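Local coordinates for DUF4785 domain-containing protein (Legionella pneumophila subsp. pneumophila, PDB 4KH9) that is of unknown function but binds calcium ions and is built from three largely beta-stranded domains, at residues 7-12 with 265-269; 170-175 with 261-266; 287-292 with 322-327; 344-350 with 363-369. Residues are numbered along the deposited sequence.

Interaction 1 (7-12 with 265-269)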
loop_
_atom_site.group_PDB
_atom_site.type_symbol
_atom_site.label_atom_id
_atom_site.label_comp_id
_atom_site.label_asym_id
_atom_site.label_seq_id
_atom_site.Cartn_x
_atom_site.Cartn_y
_atom_site.Cartn_z
ATOM N N GLN A 7 11.340 -13.243 19.359
ATOM C CA GLN A 7 10.423 -12.168 18.983
ATOM C C GLN A 7 9.432 -11.969 20.129
ATOM O O GLN A 7 8.586 -12.834 20.349
ATOM C CB GLN A 7 9.705 -12.472 17.640
ATOM C CG GLN A 7 8.653 -11.426 17.204
ATOM C CD GLN A 7 7.840 -11.860 15.986
ATOM O OE1 GLN A 7 8.237 -11.636 14.833
ATOM N NE2 GLN A 7 6.681 -12.502 16.202
ATOM N N PRO A 8 9.537 -10.870 20.908
ATOM C CA PRO A 8 8.543 -10.623 21.969
ATOM C C PRO A 8 7.130 -10.542 21.396
ATOM O O PRO A 8 6.936 -9.926 20.359
ATOM C CB PRO A 8 8.982 -9.269 22.548
ATOM C CG PRO A 8 10.408 -9.138 22.162
ATOM C CD PRO A 8 10.495 -9.752 20.812
ATOM N N THR A 9 6.161 -11.199 22.029
ATOM C CA THR A 9 4.796 -11.177 21.512
ATOM C C THR A 9 4.043 -9.931 22.022
ATOM O O THR A 9 4.393 -9.340 23.044
ATOM C CB THR A 9 4.019 -12.467 21.830
ATOM O OG1 THR A 9 3.805 -12.565 23.223
ATOM C CG2 THR A 9 4.683 -13.722 21.297
ATOM N N LYS A 10 2.989 -9.558 21.306
ATOM C CA LYS A 10 2.151 -8.412 21.616
ATOM C C LYS A 10 0.684 -8.826 21.451
ATOM O O LYS A 10 0.317 -9.435 20.446
ATOM C CB LYS A 10 2.546 -7.222 20.693
ATOM C CG LYS A 10 1.651 -5.983 20.766
ATOM C CD LYS A 10 1.852 -5.120 21.984
ATOM C CE LYS A 10 1.055 -3.859 21.799
ATOM N NZ LYS A 10 0.890 -3.116 23.062
ATOM N N ALA A 11 -0.136 -8.546 22.457
ATOM C CA ALA A 11 -1.564 -8.865 22.388
ATOM C C ALA A 11 -2.316 -7.773 21.618
ATOM O O ALA A 11 -1.846 -6.636 21.537
ATOM C CB ALA A 11 -2.141 -9.018 23.794
ATOM N N TYR A 12 -3.469 -8.134 21.031
ATOM C CA TYR A 12 -4.347 -7.193 20.345
ATOM C C TYR A 12 -5.806 -7.570 20.653
ATOM O O TYR A 12 -6.096 -8.716 21.006
ATOM C CB TYR A 12 -4.068 -7.117 18.833
ATOM C CG TYR A 12 -4.453 -8.342 18.032
ATOM C CD1 TYR A 12 -3.617 -9.452 17.977
ATOM C CD2 TYR A 12 -5.618 -8.362 17.263
ATOM C CE1 TYR A 12 -3.958 -10.578 17.230
ATOM C CE2 TYR A 12 -5.949 -9.470 16.479
ATOM C CZ TYR A 12 -5.113 -10.578 16.467
ATOM O OH TYR A 12 -5.426 -11.695 15.723
ATOM N N ILE A 265 0.689 -7.299 14.081
ATOM C CA ILE A 265 0.984 -7.343 15.506
ATOM C C ILE A 265 1.628 -8.724 15.779
ATOM O O ILE A 265 1.084 -9.727 15.317
ATOM C CB ILE A 265 -0.293 -7.081 16.326
ATOM C CG1 ILE A 265 -0.778 -5.620 16.123
ATOM C CG2 ILE A 265 -0.095 -7.378 17.814
ATOM C CD1 ILE A 265 -2.235 -5.537 15.963
ATOM N N PRO A 266 2.785 -8.805 16.460
ATOM C CA PRO A 266 3.413 -10.127 16.691
ATOM C C PRO A 266 2.649 -10.896 17.777
ATOM O O PRO A 266 3.130 -11.059 18.898
ATOM C CB PRO A 266 4.838 -9.752 17.114
ATOM C CG PRO A 266 4.715 -8.401 17.754
ATOM C CD PRO A 266 3.601 -7.700 17.029
ATOM N N SER A 267 1.423 -11.344 17.437
ATOM C CA SER A 267 0.455 -12.023 18.327
ATOM C C SER A 267 0.936 -13.392 18.802
ATOM O O SER A 267 0.379 -13.932 19.757
ATOM C CB SER A 267 -0.873 -12.184 17.610
ATOM O OG SER A 267 -0.692 -12.667 16.285
ATOM N N ALA A 268 1.940 -13.967 18.119
ATOM C CA ALA A 268 2.521 -15.266 18.467
ATOM C C ALA A 268 3.894 -15.408 17.837
ATOM O O ALA A 268 4.169 -14.797 16.794
ATOM C CB ALA A 268 1.609 -16.405 18.022
ATOM N N SER A 269 4.773 -16.179 18.493
ATOM C CA SER A 269 6.124 -16.395 18.009
ATOM C C SER A 269 6.551 -17.844 18.132
ATOM O O SER A 269 6.139 -18.528 19.059
ATOM C CB SER A 269 7.109 -15.521 18.785
ATOM O OG SER A 269 6.859 -14.146 18.547
#
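An extended N-terminal segment without regular secondary structure lies across the link between two E-set (immunoglobulin-like) domains, the turn that leads out of strand 251-264 into strand 268-278. Residues 7-12 cross 265-269 with end-to-end directions 135° apart, and 479 Å² is buried between them. Pro266 is the centre of an inverse gamma turn, closed by Ser267 N to Ile265 O at 2.7 Å. Its carbonyl is left for the crossing segment: Lys10 N donates to Pro266 O at 2.8 Å, and Thr9 CA adds a CH...O contact to the same oxygen at 3.1 Å. The amine of Lys10 leads away to a salt bridge with Glu230. At the other end Tyr12 sets CB against Ile265 CD1 at 3.8 Å and its ring edge against Ser267 CB, while its hydroxyl and that of Ser267 both bond Asp353. Near Gln7 the hydroxyl of Ser269 works both ways, its OG donating to Gln7 O at 2.8 Å and accepting from Gln7 NE2 at 2.9 Å.

Interaction 2 (170-175 with 261-266)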
loop_
_atom_site.group_PDB
_atom_site.type_symbol
_atom_site.label_atom_id
_atom_site.label_comp_id
_atom_site.label_asym_id
_atom_site.label_seq_id
_atom_site.Cartn_x
_atom_site.Cartn_y
_atom_site.Cartn_z
ATOM N N SER A 170 10.913 -1.665 3.432
ATOM C CA SER A 170 10.364 -3.017 3.536
ATOM C C SER A 170 8.930 -3.015 3.057
ATOM O O SER A 170 8.299 -1.950 2.968
ATOM C CB SER A 170 10.466 -3.528 4.974
ATOM O OG SER A 170 9.855 -4.795 5.135
ATOM N N LEU A 171 8.426 -4.220 2.705
ATOM C CA LEU A 171 7.046 -4.438 2.250
ATOM C C LEU A 171 6.172 -4.755 3.412
ATOM O O LEU A 171 4.953 -4.560 3.346
ATOM C CB LEU A 171 6.978 -5.608 1.241
ATOM C CG LEU A 171 7.561 -5.422 -0.150
ATOM C CD1 LEU A 171 7.512 -6.726 -0.893
ATOM C CD2 LEU A 171 6.753 -4.461 -0.946
ATOM N N HIS A 172 6.792 -5.310 4.469
ATOM C CA HIS A 172 6.088 -5.776 5.648
ATOM C C HIS A 172 6.783 -5.293 6.904
ATOM O O HIS A 172 8.006 -5.365 7.016
ATOM C CB HIS A 172 5.983 -7.322 5.668
ATOM C CG HIS A 172 5.763 -7.966 4.337
ATOM N ND1 HIS A 172 4.493 -8.101 3.797
ATOM C CD2 HIS A 172 6.661 -8.529 3.491
ATOM C CE1 HIS A 172 4.656 -8.684 2.618
ATOM N NE2 HIS A 172 5.945 -8.984 2.397
ATOM N N TYR A 173 5.993 -4.841 7.855
ATOM C CA TYR A 173 6.465 -4.359 9.146
ATOM C C TYR A 173 5.640 -4.950 10.270
ATOM O O TYR A 173 4.550 -5.461 10.040
ATOM C CB TYR A 173 6.356 -2.809 9.205
ATOM C CG TYR A 173 7.173 -2.042 8.193
ATOM C CD1 TYR A 173 8.472 -1.649 8.477
ATOM C CD2 TYR A 173 6.642 -1.705 6.948
ATOM C CE1 TYR A 173 9.222 -0.911 7.560
ATOM C CE2 TYR A 173 7.396 -1.004 6.009
ATOM C CZ TYR A 173 8.681 -0.606 6.324
ATOM O OH TYR A 173 9.395 0.102 5.412
ATOM N N GLN A 174 6.132 -4.828 11.494
ATOM C CA GLN A 174 5.423 -5.268 12.680
ATOM C C GLN A 174 5.499 -4.185 13.751
ATOM O O GLN A 174 6.253 -3.215 13.611
ATOM C CB GLN A 174 5.971 -6.609 13.213
ATOM C CG GLN A 174 5.639 -7.785 12.308
ATOM C CD GLN A 174 5.582 -9.110 13.059
ATOM O OE1 GLN A 174 6.605 -9.631 13.513
ATOM N NE2 GLN A 174 4.381 -9.661 13.243
ATOM N N TYR A 175 4.702 -4.351 14.802
ATOM C CA TYR A 175 4.609 -3.441 15.928
ATOM C C TYR A 175 6.010 -3.066 16.458
ATOM O O TYR A 175 6.802 -3.939 16.762
ATOM C CB TYR A 175 3.744 -4.059 17.049
ATOM C CG TYR A 175 3.608 -3.151 18.249
ATOM C CD1 TYR A 175 2.637 -2.154 18.285
ATOM C CD2 TYR A 175 4.476 -3.258 19.331
ATOM C CE1 TYR A 175 2.543 -1.277 19.364
ATOM C CE2 TYR A 175 4.388 -2.388 20.415
ATOM C CZ TYR A 175 3.421 -1.396 20.427
ATOM O OH TYR A 175 3.324 -0.535 21.497
ATOM N N PHE A 261 2.113 -0.972 2.010
ATOM C CA PHE A 261 2.958 -1.836 2.822
ATOM C C PHE A 261 2.045 -2.589 3.772
ATOM O O PHE A 261 0.927 -2.147 4.052
ATOM C CB PHE A 261 4.086 -1.067 3.554
ATOM C CG PHE A 261 3.635 -0.040 4.563
ATOM C CD1 PHE A 261 3.419 1.293 4.182
ATOM C CD2 PHE A 261 3.488 -0.385 5.904
ATOM C CE1 PHE A 261 3.033 2.252 5.119
ATOM C CE2 PHE A 261 3.124 0.576 6.850
ATOM C CZ PHE A 261 2.908 1.893 6.452
ATOM N N SER A 262 2.491 -3.767 4.193
ATOM C CA SER A 262 1.724 -4.622 5.108
ATOM C C SER A 262 2.206 -4.414 6.529
ATOM O O SER A 262 3.394 -4.185 6.752
ATOM C CB SER A 262 1.869 -6.088 4.695
ATOM O OG SER A 262 1.175 -6.930 5.595
ATOM N N TYR A 263 1.301 -4.551 7.501
ATOM C CA TYR A 263 1.658 -4.377 8.912
ATOM C C TYR A 263 0.974 -5.437 9.790
ATOM O O TYR A 263 -0.205 -5.691 9.588
ATOM C CB TYR A 263 1.268 -2.964 9.374
ATOM C CG TYR A 263 1.426 -2.713 10.858
ATOM C CD1 TYR A 263 2.669 -2.453 11.407
ATOM C CD2 TYR A 263 0.327 -2.764 11.718
ATOM C CE1 TYR A 263 2.823 -2.208 12.769
ATOM C CE2 TYR A 263 0.466 -2.505 13.086
ATOM C CZ TYR A 263 1.722 -2.228 13.602
ATOM O OH TYR A 263 1.903 -1.999 14.935
ATOM N N SER A 264 1.680 -5.999 10.799
ATOM C CA SER A 264 1.025 -6.949 11.710
ATOM C C SER A 264 1.472 -6.758 13.171
ATOM O O SER A 264 2.502 -6.156 13.454
ATOM C CB SER A 264 1.283 -8.391 11.277
ATOM O OG SER A 264 2.644 -8.760 11.419
ATOM N N ILE A 265 0.689 -7.299 14.081
ATOM C CA ILE A 265 0.984 -7.343 15.506
ATOM C C ILE A 265 1.628 -8.724 15.779
ATOM O O ILE A 265 1.084 -9.727 15.317
ATOM C CB ILE A 265 -0.293 -7.081 16.326
ATOM C CG1 ILE A 265 -0.778 -5.620 16.123
ATOM C CG2 ILE A 265 -0.095 -7.378 17.814
ATOM C CD1 ILE A 265 -2.235 -5.537 15.963
ATOM N N PRO A 266 2.785 -8.805 16.460
ATOM C CA PRO A 266 3.413 -10.127 16.691
ATOM C C PRO A 266 2.649 -10.896 17.777
ATOM O O PRO A 266 3.130 -11.059 18.898
ATOM C CB PRO A 266 4.838 -9.752 17.114
ATOM C CG PRO A 266 4.715 -8.401 17.754
ATOM C CD PRO A 266 3.601 -7.700 17.029
#
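Tyr173 and Phe261 form the apolar centre, an offset edge-to-face pair in which the edge of Tyr173 is turned to the face of Phe261. The ring centroids are 5.5 Å apart, the planes stand at 84°, and Tyr173 CD2 comes within 3.6 Å of Phe261 CD2. Both side chains touch Leu179 of strand 178-186, and Trp238 meets the rings of Phe261 and Tyr263. Farther along, Tyr175 CB packs on Pro266 CD at 3.6 Å, so the apolar contact runs past the end of the strand.

Between the side chains the backbones pair in parallel, His172 with Ser262, Tyr173 with Tyr263 and Gln174 with Ser264. Ser262 N donates to Leu171 O (2.7 Å), Tyr173 N to Ser262 O (2.9 Å), Ser264 N to Tyr173 O (3.0 Å) and Tyr175 N to Ser264 O (3.1 Å). The face bearing His172, Gln174, Ser262 and Ser264 is the polar one. Here Gln174 NE2 donates to Ser264 OG at 2.7 Å and also to the carbonyl of Val360, while Ser262 OG bonds Lys358, so this edge reaches the following domain. Strand 172-174 is outermost in its sheet, and its parallel pairing with strand 251-264 resembles the A' to G pairing of immunoglobulin-like domains, consistent with the E-set assignment of the central domain.

Interaction 3 (287-292 with 322-327)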
loop_
_atom_site.group_PDB
_atom_site.type_symbol
_atom_site.label_atom_id
_atom_site.label_comp_id
_atom_site.label_asym_id
_atom_site.label_seq_id
_atom_site.Cartn_x
_atom_site.Cartn_y
_atom_site.Cartn_z
ATOM N N VAL A 287 5.493 -22.593 20.506
ATOM C CA VAL A 287 4.859 -21.330 20.119
ATOM C C VAL A 287 4.424 -20.575 21.385
ATOM O O VAL A 287 3.802 -21.160 22.259
ATOM C CB VAL A 287 3.640 -21.558 19.157
ATOM C CG1 VAL A 287 3.104 -20.249 18.591
ATOM C CG2 VAL A 287 3.954 -22.538 18.030
ATOM N N ASP A 288 4.742 -19.287 21.465
ATOM C CA ASP A 288 4.307 -18.395 22.535
ATOM C C ASP A 288 3.165 -17.528 21.951
ATOM O O ASP A 288 3.369 -16.869 20.946
ATOM C CB ASP A 288 5.482 -17.555 23.087
ATOM C CG ASP A 288 5.130 -16.714 24.311
ATOM O OD1 ASP A 288 4.263 -17.151 25.109
ATOM O OD2 ASP A 288 5.755 -15.648 24.497
ATOM N N VAL A 289 1.959 -17.639 22.494
ATOM C CA VAL A 289 0.764 -16.943 21.985
ATOM C C VAL A 289 0.339 -15.875 22.999
ATOM O O VAL A 289 0.235 -16.178 24.188
ATOM C CB VAL A 289 -0.398 -17.960 21.699
ATOM C CG1 VAL A 289 -1.664 -17.255 21.246
ATOM C CG2 VAL A 289 0.010 -19.026 20.687
ATOM N N ALA A 290 0.065 -14.646 22.514
ATOM C CA ALA A 290 -0.370 -13.511 23.332
ATOM C C ALA A 290 -1.879 -13.315 23.246
ATOM O O ALA A 290 -2.486 -12.865 24.223
ATOM C CB ALA A 290 0.348 -12.240 22.879
ATOM N N THR A 291 -2.486 -13.615 22.073
ATOM C CA THR A 291 -3.923 -13.417 21.830
ATOM C C THR A 291 -4.562 -14.694 21.283
ATOM O O THR A 291 -4.042 -15.282 20.337
ATOM C CB THR A 291 -4.129 -12.236 20.864
ATOM O OG1 THR A 291 -3.815 -11.035 21.551
ATOM C CG2 THR A 291 -5.549 -12.128 20.326
ATOM N N ALA A 292 -5.718 -15.082 21.863
ATOM C CA ALA A 292 -6.518 -16.236 21.463
ATOM C C ALA A 292 -6.978 -16.054 20.010
ATOM O O ALA A 292 -7.624 -15.054 19.677
ATOM C CB ALA A 292 -7.718 -16.399 22.405
ATOM N N LEU A 322 -5.514 -21.392 19.195
ATOM C CA LEU A 322 -4.567 -21.339 20.310
ATOM C C LEU A 322 -4.934 -20.222 21.286
ATOM O O LEU A 322 -5.092 -19.072 20.889
ATOM C CB LEU A 322 -3.104 -21.149 19.818
ATOM C CG LEU A 322 -2.509 -22.208 18.871
ATOM C CD1 LEU A 322 -1.233 -21.710 18.222
ATOM C CD2 LEU A 322 -2.272 -23.545 19.572
ATOM N N GLU A 323 -5.052 -20.566 22.569
ATOM C CA GLU A 323 -5.315 -19.592 23.631
ATOM C C GLU A 323 -3.990 -18.947 24.040
ATOM O O GLU A 323 -2.939 -19.551 23.756
ATOM C CB GLU A 323 -5.988 -20.289 24.844
ATOM C CG GLU A 323 -7.433 -20.706 24.636
ATOM C CD GLU A 323 -8.447 -19.581 24.596
ATOM O OE1 GLU A 323 -8.217 -18.537 25.249
ATOM O OE2 GLU A 323 -9.502 -19.769 23.952
ATOM N N PRO A 324 -3.970 -17.779 24.753
ATOM C CA PRO A 324 -2.677 -17.226 25.209
ATOM C C PRO A 324 -1.877 -18.247 26.040
ATOM O O PRO A 324 -2.460 -19.012 26.802
ATOM C CB PRO A 324 -3.089 -16.026 26.052
ATOM C CG PRO A 324 -4.435 -15.646 25.538
ATOM C CD PRO A 324 -5.099 -16.929 25.198
ATOM N N GLY A 325 -0.569 -18.293 25.829
ATOM C CA GLY A 325 0.330 -19.206 26.535
ATOM C C GLY A 325 1.328 -19.904 25.632
ATOM O O GLY A 325 1.514 -19.512 24.472
ATOM N N LYS A 326 2.000 -20.935 26.163
ATOM C CA LYS A 326 2.987 -21.721 25.429
ATOM C C LYS A 326 2.343 -22.995 24.897
ATOM O O LYS A 326 1.519 -23.609 25.586
ATOM C CB LYS A 326 4.219 -22.052 26.292
ATOM C CG LYS A 326 5.170 -20.876 26.481
ATOM C CD LYS A 326 6.432 -21.248 27.305
ATOM C CE LYS A 326 6.222 -21.304 28.809
ATOM N NZ LYS A 326 7.432 -21.787 29.526
ATOM N N HIS A 327 2.656 -23.345 23.630
ATOM C CA HIS A 327 2.108 -24.526 22.961
ATOM C C HIS A 327 3.166 -25.248 22.123
ATOM O O HIS A 327 4.186 -24.655 21.774
ATOM C CB HIS A 327 0.944 -24.146 22.031
ATOM C CG HIS A 327 -0.183 -23.406 22.675
ATOM N ND1 HIS A 327 -1.265 -24.071 23.202
ATOM C CD2 HIS A 327 -0.386 -22.073 22.793
ATOM C CE1 HIS A 327 -2.075 -23.127 23.657
ATOM N NE2 HIS A 327 -1.578 -21.912 23.444
#
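Backbone hydrogen bonds join neighbouring strands 281-289 and 325-333 in the four-stranded antiparallel sheet of the C-terminal, E-set-like domain, where 325-333 is outermost within the chain. Val287 N donates to His327 O at 2.8 Å and His327 N to Val287 O at 2.8 Å; two residues on, Val289 N donates to Gly325 O at 2.8 Å and Gly325 N to Val289 O at 2.8 Å. Asp288 and Lys326 form the non-hydrogen-bonded pair between them, so the amide and carbonyl of Asp288 face the other way, where its backbone bonds that of Ser269. The carbonyl of Glu323 is satisfied by the imidazole, His327 NE2 to Glu323 O at 2.7 Å, tying the start of the strand back over Pro324. Next to this imidazole, Val289 CG2 touches His327 CD2 at 3.7 Å and Leu322 CD1 at 3.9 Å. Beyond the ladder, Ala292 CA makes a CH...O contact with Leu322 O at 3.2 Å. Thr291 OG1 is bonded to the amide of Tyr12, and Glu323 OE2 to the indole of Trp321. With Lys326 NZ 7.1 Å from Asp288 OD1, too far for a salt bridge, the contact depends on main-chain bonds and a small apolar patch rather than on charge.

Interaction 4 (344-350 with 363-369)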
loop_
_atom_site.group_PDB
_atom_site.type_symbol
_atom_site.label_atom_id
_atom_site.label_comp_id
_atom_site.label_asym_id
_atom_site.label_seq_id
_atom_site.Cartn_x
_atom_site.Cartn_y
_atom_site.Cartn_z
ATOM N N LEU A 344 18.159 -33.510 3.324
ATOM C CA LEU A 344 16.891 -32.786 3.550
ATOM C C LEU A 344 17.060 -31.599 4.488
ATOM O O LEU A 344 17.877 -31.655 5.411
ATOM C CB LEU A 344 15.812 -33.719 4.144
ATOM C CG LEU A 344 15.287 -34.881 3.292
ATOM C CD1 LEU A 344 14.526 -35.867 4.156
ATOM C CD2 LEU A 344 14.415 -34.395 2.141
ATOM N N TYR A 345 16.249 -30.538 4.285
ATOM C CA TYR A 345 16.243 -29.381 5.178
ATOM C C TYR A 345 14.883 -28.637 5.129
ATOM O O TYR A 345 14.096 -28.825 4.197
ATOM C CB TYR A 345 17.414 -28.418 4.887
ATOM C CG TYR A 345 17.322 -27.584 3.629
ATOM C CD1 TYR A 345 16.686 -26.344 3.636
ATOM C CD2 TYR A 345 17.983 -27.970 2.464
ATOM C CE1 TYR A 345 16.628 -25.550 2.489
ATOM C CE2 TYR A 345 17.949 -27.175 1.315
ATOM C CZ TYR A 345 17.273 -25.962 1.336
ATOM O OH TYR A 345 17.221 -25.173 0.212
ATOM N N LEU A 346 14.613 -27.820 6.167
ATOM C CA LEU A 346 13.410 -26.993 6.267
ATOM C C LEU A 346 13.718 -25.643 5.669
ATOM O O LEU A 346 14.592 -24.941 6.192
ATOM C CB LEU A 346 12.914 -26.857 7.729
ATOM C CG LEU A 346 12.394 -28.112 8.420
ATOM C CD1 LEU A 346 12.098 -27.835 9.887
ATOM C CD2 LEU A 346 11.178 -28.644 7.723
ATOM N N GLY A 347 13.048 -25.313 4.557
ATOM C CA GLY A 347 13.238 -24.046 3.842
ATOM C C GLY A 347 12.786 -22.819 4.619
ATOM O O GLY A 347 13.436 -21.767 4.596
ATOM N N TYR A 348 11.646 -22.941 5.312
ATOM C CA TYR A 348 11.139 -21.846 6.121
ATOM C C TYR A 348 10.224 -22.367 7.206
ATOM O O TYR A 348 9.778 -23.514 7.159
ATOM C CB TYR A 348 10.403 -20.773 5.267
ATOM C CG TYR A 348 9.186 -21.248 4.505
ATOM C CD1 TYR A 348 7.994 -21.523 5.167
ATOM C CD2 TYR A 348 9.188 -21.301 3.113
ATOM C CE1 TYR A 348 6.851 -21.893 4.470
ATOM C CE2 TYR A 348 8.038 -21.644 2.400
ATOM C CZ TYR A 348 6.873 -21.947 3.083
ATOM O OH TYR A 348 5.747 -22.314 2.390
ATOM N N LEU A 349 9.950 -21.492 8.176
ATOM C CA LEU A 349 9.008 -21.651 9.268
ATOM C C LEU A 349 8.201 -20.367 9.368
ATOM O O LEU A 349 8.738 -19.331 9.767
ATOM C CB LEU A 349 9.707 -21.993 10.586
ATOM C CG LEU A 349 10.419 -23.335 10.649
ATOM C CD1 LEU A 349 11.214 -23.434 11.913
ATOM C CD2 LEU A 349 9.437 -24.493 10.535
ATOM N N ARG A 350 6.935 -20.425 8.937
ATOM C CA ARG A 350 6.018 -19.273 8.905
ATOM C C ARG A 350 4.792 -19.514 9.794
ATOM O O ARG A 350 4.211 -20.605 9.760
ATOM C CB ARG A 350 5.572 -18.996 7.460
ATOM C CG ARG A 350 6.720 -18.467 6.607
ATOM C CD ARG A 350 6.373 -18.257 5.154
ATOM N NE ARG A 350 7.582 -17.905 4.410
ATOM C CZ ARG A 350 7.704 -17.977 3.090
ATOM N NH1 ARG A 350 6.686 -18.388 2.345
ATOM N NH2 ARG A 350 8.851 -17.661 2.507
ATOM N N TYR A 363 10.718 -17.369 9.767
ATOM C CA TYR A 363 12.118 -17.720 9.707
ATOM C C TYR A 363 12.345 -18.289 8.313
ATOM O O TYR A 363 11.894 -19.393 8.029
ATOM C CB TYR A 363 12.510 -18.679 10.844
ATOM C CG TYR A 363 13.996 -18.932 10.874
ATOM C CD1 TYR A 363 14.888 -17.917 11.200
ATOM C CD2 TYR A 363 14.516 -20.175 10.533
ATOM C CE1 TYR A 363 16.264 -18.138 11.206
ATOM C CE2 TYR A 363 15.887 -20.410 10.545
ATOM C CZ TYR A 363 16.758 -19.394 10.899
ATOM O OH TYR A 363 18.113 -19.617 10.885
ATOM N N ASN A 364 12.983 -17.503 7.426
ATOM C CA ASN A 364 13.197 -17.866 6.019
ATOM C C ASN A 364 14.652 -18.289 5.721
ATOM O O ASN A 364 15.129 -18.114 4.594
ATOM C CB ASN A 364 12.806 -16.697 5.116
ATOM C CG ASN A 364 11.385 -16.250 5.318
ATOM O OD1 ASN A 364 10.428 -16.951 4.962
ATOM N ND2 ASN A 364 11.223 -15.083 5.928
ATOM N N GLN A 365 15.345 -18.849 6.719
ATOM C CA GLN A 365 16.693 -19.372 6.524
ATOM C C GLN A 365 16.661 -20.904 6.500
ATOM O O GLN A 365 15.911 -21.486 7.288
ATOM C CB GLN A 365 17.655 -18.883 7.618
ATOM C CG GLN A 365 18.248 -17.499 7.414
ATOM C CD GLN A 365 19.314 -17.255 8.461
ATOM O OE1 GLN A 365 19.045 -16.723 9.545
ATOM N NE2 GLN A 365 20.538 -17.703 8.191
ATOM N N PRO A 366 17.478 -21.581 5.640
ATOM C CA PRO A 366 17.501 -23.059 5.645
ATOM C C PRO A 366 17.904 -23.640 7.003
ATOM O O PRO A 366 18.790 -23.097 7.672
ATOM C CB PRO A 366 18.566 -23.393 4.588
ATOM C CG PRO A 366 18.628 -22.193 3.711
ATOM C CD PRO A 366 18.433 -21.043 4.646
ATOM N N VAL A 367 17.220 -24.713 7.435
ATOM C CA VAL A 367 17.535 -25.420 8.683
ATOM C C VAL A 367 17.727 -26.873 8.314
ATOM O O VAL A 367 16.763 -27.546 7.960
ATOM C CB VAL A 367 16.530 -25.246 9.871
ATOM C CG1 VAL A 367 17.061 -25.918 11.137
ATOM C CG2 VAL A 367 16.235 -23.783 10.162
ATOM N N LYS A 368 18.983 -27.345 8.363
ATOM C CA LYS A 368 19.348 -28.731 8.075
ATOM C C LYS A 368 18.728 -29.610 9.143
ATOM O O LYS A 368 18.672 -29.185 10.296
ATOM C CB LYS A 368 20.881 -28.878 8.026
ATOM C CG LYS A 368 21.557 -28.119 6.872
ATOM C CD LYS A 368 23.073 -27.945 7.061
ATOM C CE LYS A 368 23.888 -29.205 6.871
ATOM N NZ LYS A 368 25.343 -28.933 6.992
ATOM N N LEU A 369 18.241 -30.816 8.783
ATOM C CA LEU A 369 17.620 -31.714 9.769
ATOM C C LEU A 369 18.631 -32.147 10.841
ATOM O O LEU A 369 18.224 -32.450 11.965
ATOM C CB LEU A 369 16.968 -32.961 9.141
ATOM C CG LEU A 369 15.938 -32.805 8.013
ATOM C CD1 LEU A 369 15.160 -34.098 7.837
ATOM C CD2 LEU A 369 14.961 -31.656 8.257
#
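Tyr345 packs its ring against Pro366, Tyr345 CE1 reaching Pro366 CB at 3.6 Å, while its own CB sits 3.3 Å from Val367 O. This contact lies beside the first of two antiparallel ladders in the hairpin of strands 345-353 and 358-368. In that ladder Leu346 N donates to Val367 O at 2.8 Å and Val367 N to Leu346 O at 2.9 Å, with Tyr345 and Lys368 as the adjoining non-hydrogen-bonded pair. The second joins Leu349 and Tyr363, Leu349 N to Tyr363 O at 2.9 Å and Tyr363 N to Leu349 O at 2.8 Å. Between them the register slips by one residue, and Gly347, with phi and psi of -67° and -40°, departs from extended geometry. At one end of the contact Arg350 NE and NH2 both donate to Asn364 OD1, at 3.1 and 3.0 Å. At the other, Leu344 CB meets Leu369 CD1 at 3.8 Å, beside a weak hydrogen bond of 3.5 Å from Leu369 N to Leu344 O.

Leu346, Leu349, Tyr363 and Val367 share one face of the hairpin. From it Leu346 reaches Phe283, Phe331 and Phe333 on strands 281-289 and 325-333, so this sheet packs on the other as in a beta-sandwich. Strand 345-353 pairs on its far side with strand 293-302, leaving 358-368 outermost in the sheet within the chain.

How the interactions relate
Interactions 1 and 2 meet at the domain link: they share Ile265 and Pro266, their centres lie about 12 Å apart, and Lys10 CE packs on Tyr175 CZ at 3.7 Å. Interaction 1 also adjoins interaction 3, about 9 Å away between centres; Ser267 O to Ala290 N and Ser269 O to Asp288 N, both 2.9 Å, are probable hydrogen bonds. Interactions 3 and 4 belong to the two facing sheets of the C-terminal domain, centres about 23 Å apart. Interaction 4 lies nearest a calcium site, the side chain of Tyr348 about 11 Å from that of Asp27, a calcium ligand seen in a crystal structure of this protein, though no ion is bound there in this chain.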